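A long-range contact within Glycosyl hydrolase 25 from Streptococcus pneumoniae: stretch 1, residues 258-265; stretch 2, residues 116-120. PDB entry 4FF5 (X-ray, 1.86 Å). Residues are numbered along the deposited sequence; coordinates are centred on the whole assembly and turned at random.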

# COMPACT_ATOMS: atom_id res chain seq x y z
N THR A 258 5.83 -14.97 2.93
CA THR A 258 5.82 -13.52 2.75
C THR A 258 4.41 -12.97 2.60
O THR A 258 4.08 -11.91 3.12
CB THR A 258 6.74 -13.09 1.59
OG1 THR A 258 8.06 -13.60 1.82
CG2 THR A 258 6.84 -11.56 1.50
N PHE A 259 3.56 -13.69 1.88
CA PHE A 259 2.16 -13.32 1.82
C PHE A 259 1.53 -13.34 3.22
O PHE A 259 0.78 -12.43 3.57
CB PHE A 259 1.37 -14.25 0.87
CG PHE A 259 -0.03 -13.80 0.65
CD1 PHE A 259 -0.34 -12.91 -0.37
CD2 PHE A 259 -1.04 -14.20 1.51
CE1 PHE A 259 -1.64 -12.45 -0.54
CE2 PHE A 259 -2.34 -13.76 1.34
CZ PHE A 259 -2.64 -12.88 0.32
N ARG A 260 1.80 -14.39 3.99
CA ARG A 260 1.31 -14.48 5.37
C ARG A 260 1.75 -13.25 6.16
O ARG A 260 0.95 -12.60 6.82
CB ARG A 260 1.81 -15.75 6.08
CG ARG A 260 1.38 -15.80 7.55
CD ARG A 260 2.10 -16.89 8.33
N LYS A 261 3.04 -12.94 6.08
CA LYS A 261 3.59 -11.77 6.74
C LYS A 261 2.80 -10.48 6.42
O LYS A 261 2.47 -9.70 7.31
CB LYS A 261 5.04 -11.59 6.31
CG LYS A 261 5.69 -10.37 6.90
CD LYS A 261 7.16 -10.31 6.57
CE LYS A 261 7.69 -8.91 6.75
NZ LYS A 261 9.11 -8.82 6.28
N LEU A 262 2.52 -10.28 5.14
CA LEU A 262 1.98 -8.99 4.67
C LEU A 262 0.47 -8.90 4.77
O LEU A 262 -0.08 -7.79 4.89
CB LEU A 262 2.41 -8.71 3.23
CG LEU A 262 3.94 -8.62 2.99
CD1 LEU A 262 4.24 -8.13 1.57
CD2 LEU A 262 4.63 -7.72 3.99
N PHE A 263 -0.20 -10.05 4.70
CA PHE A 263 -1.65 -10.07 4.59
C PHE A 263 -2.41 -10.85 5.65
O PHE A 263 -3.59 -10.61 5.86
CB PHE A 263 -2.05 -10.50 3.20
CG PHE A 263 -1.81 -9.43 2.19
CD1 PHE A 263 -2.67 -8.34 2.10
CD2 PHE A 263 -0.69 -9.48 1.37
CE1 PHE A 263 -2.43 -7.32 1.19
CE2 PHE A 263 -0.44 -8.46 0.46
CZ PHE A 263 -1.32 -7.38 0.37
N LEU A 264 -1.74 -11.76 6.32
CA LEU A 264 -2.44 -12.68 7.22
C LEU A 264 -2.00 -12.58 8.68
O LEU A 264 -2.25 -13.48 9.47
CB LEU A 264 -2.35 -14.11 6.67
CG LEU A 264 -2.93 -14.45 5.28
CD1 LEU A 264 -2.72 -15.92 4.93
CD2 LEU A 264 -4.40 -14.07 5.12
N LYS A 265 -1.35 -11.46 9.04
CA LYS A 265 -0.93 -11.24 10.44
C LYS A 265 -1.23 -9.82 10.98
O LYS A 265 -0.30 -9.10 11.35
CB LYS A 265 0.57 -11.53 10.62
CG LYS A 265 1.07 -12.86 10.07
CD LYS A 265 2.20 -13.50 10.87
CE LYS A 265 2.90 -12.57 11.85
NZ LYS A 265 3.94 -13.29 12.64
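Stretch 2 116-120: VPVAV

Residues Thr-258 to Phe-263 are the end of a helix that begins earlier in the chain; Leu-264 and Lys-265 follow outside it. The backbone hydrogen bonds are helical, each from residue i+4 to residue i: Phe-263 N to Phe-259 O is 2.8 Å, and Leu-264 N to Arg-260 O is 2.9 Å. Leu-264 is the first residue to leave helical phi/psi, at -119/19.

Stretch 2 is extended. Val-116 and Pro-117 lie in loop, with phi/psi of -79/133 and -79/143. Val-118 to Val-120 form a strand that continues later in the chain. The two backbones come nearest at Phe-263 and Pro-117, where CA to CA is 5.7 Å. From there stretch 2 draws away, and Val-120 is out of reach. No hydrogen bond links the stretches, so the contact is one of packing. It buries 212 Å², both sides summed.

Pro-117 is the centre of the contact. Its CA-to-CB bond points toward stretch 1, and its ring has the C-gamma endo pucker. Pro-117 CG lies 3.7 Å from Phe-263 CB, 4.0 Å from Phe-259 CZ and 4.3 Å from Leu-264 CD2. One ring carbon thus meets three apolar side chains. Pro-117 CB also lies 3.3 Å from the backbone atom Phe-263 O.

Phe-259 has chi1 t, which carries the end of its ring nearer to Pro-117 although its CA-to-CB bond points sideways. Leu-264 also starts sideways, and its end comes nearer.

Phe-263 has chi1 m, and its ring reaches along stretch 2 beyond the proline. Val-118 N lies at the ring edge, near its plane, 4.4 Å from Phe-263 CD1. Further along, Phe-263 CE1 is 4.3 Å from Ala-119 CB. The CA-to-CB bonds alternate as expected in an extended chain: Pro-117 and Ala-119 point toward stretch 1, and Val-118 points away.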

# COMPACT_ATOMS: atom_id res chain seq x y z
N VAL A 116 -11.08 -11.05 1.28
CA VAL A 116 -9.78 -10.58 0.77
C VAL A 116 -9.05 -9.88 1.91
O VAL A 116 -9.65 -9.04 2.60
CB VAL A 116 -9.91 -9.58 -0.41
CG1 VAL A 116 -8.54 -9.15 -0.94
CG2 VAL A 116 -10.76 -10.15 -1.53
N PRO A 117 -7.77 -10.21 2.11
CA PRO A 117 -7.07 -9.44 3.12
C PRO A 117 -6.64 -8.07 2.56
O PRO A 117 -6.26 -7.96 1.38
CB PRO A 117 -5.88 -10.33 3.47
CG PRO A 117 -5.61 -11.09 2.23
CD PRO A 117 -6.93 -11.29 1.56
N VAL A 118 -6.72 -7.05 3.41
CA VAL A 118 -6.56 -5.68 2.97
C VAL A 118 -5.60 -4.98 3.92
O VAL A 118 -5.77 -5.03 5.14
CB VAL A 118 -7.92 -4.93 3.00
CG1 VAL A 118 -7.76 -3.48 2.57
CG2 VAL A 118 -8.94 -5.64 2.11
N ALA A 119 -4.60 -4.34 3.33
CA ALA A 119 -3.68 -3.48 4.05
C ALA A 119 -3.98 -2.06 3.62
O ALA A 119 -4.81 -1.84 2.73
CB ALA A 119 -2.25 -3.87 3.70
N VAL A 120 -3.30 -1.08 4.22
CA VAL A 120 -3.58 0.31 3.90
C VAL A 120 -2.28 1.07 3.62
O VAL A 120 -1.22 0.65 4.05
CB VAL A 120 -4.39 1.03 5.02
CG1 VAL A 120 -5.85 0.51 5.06
CG2 VAL A 120 -3.69 0.95 6.38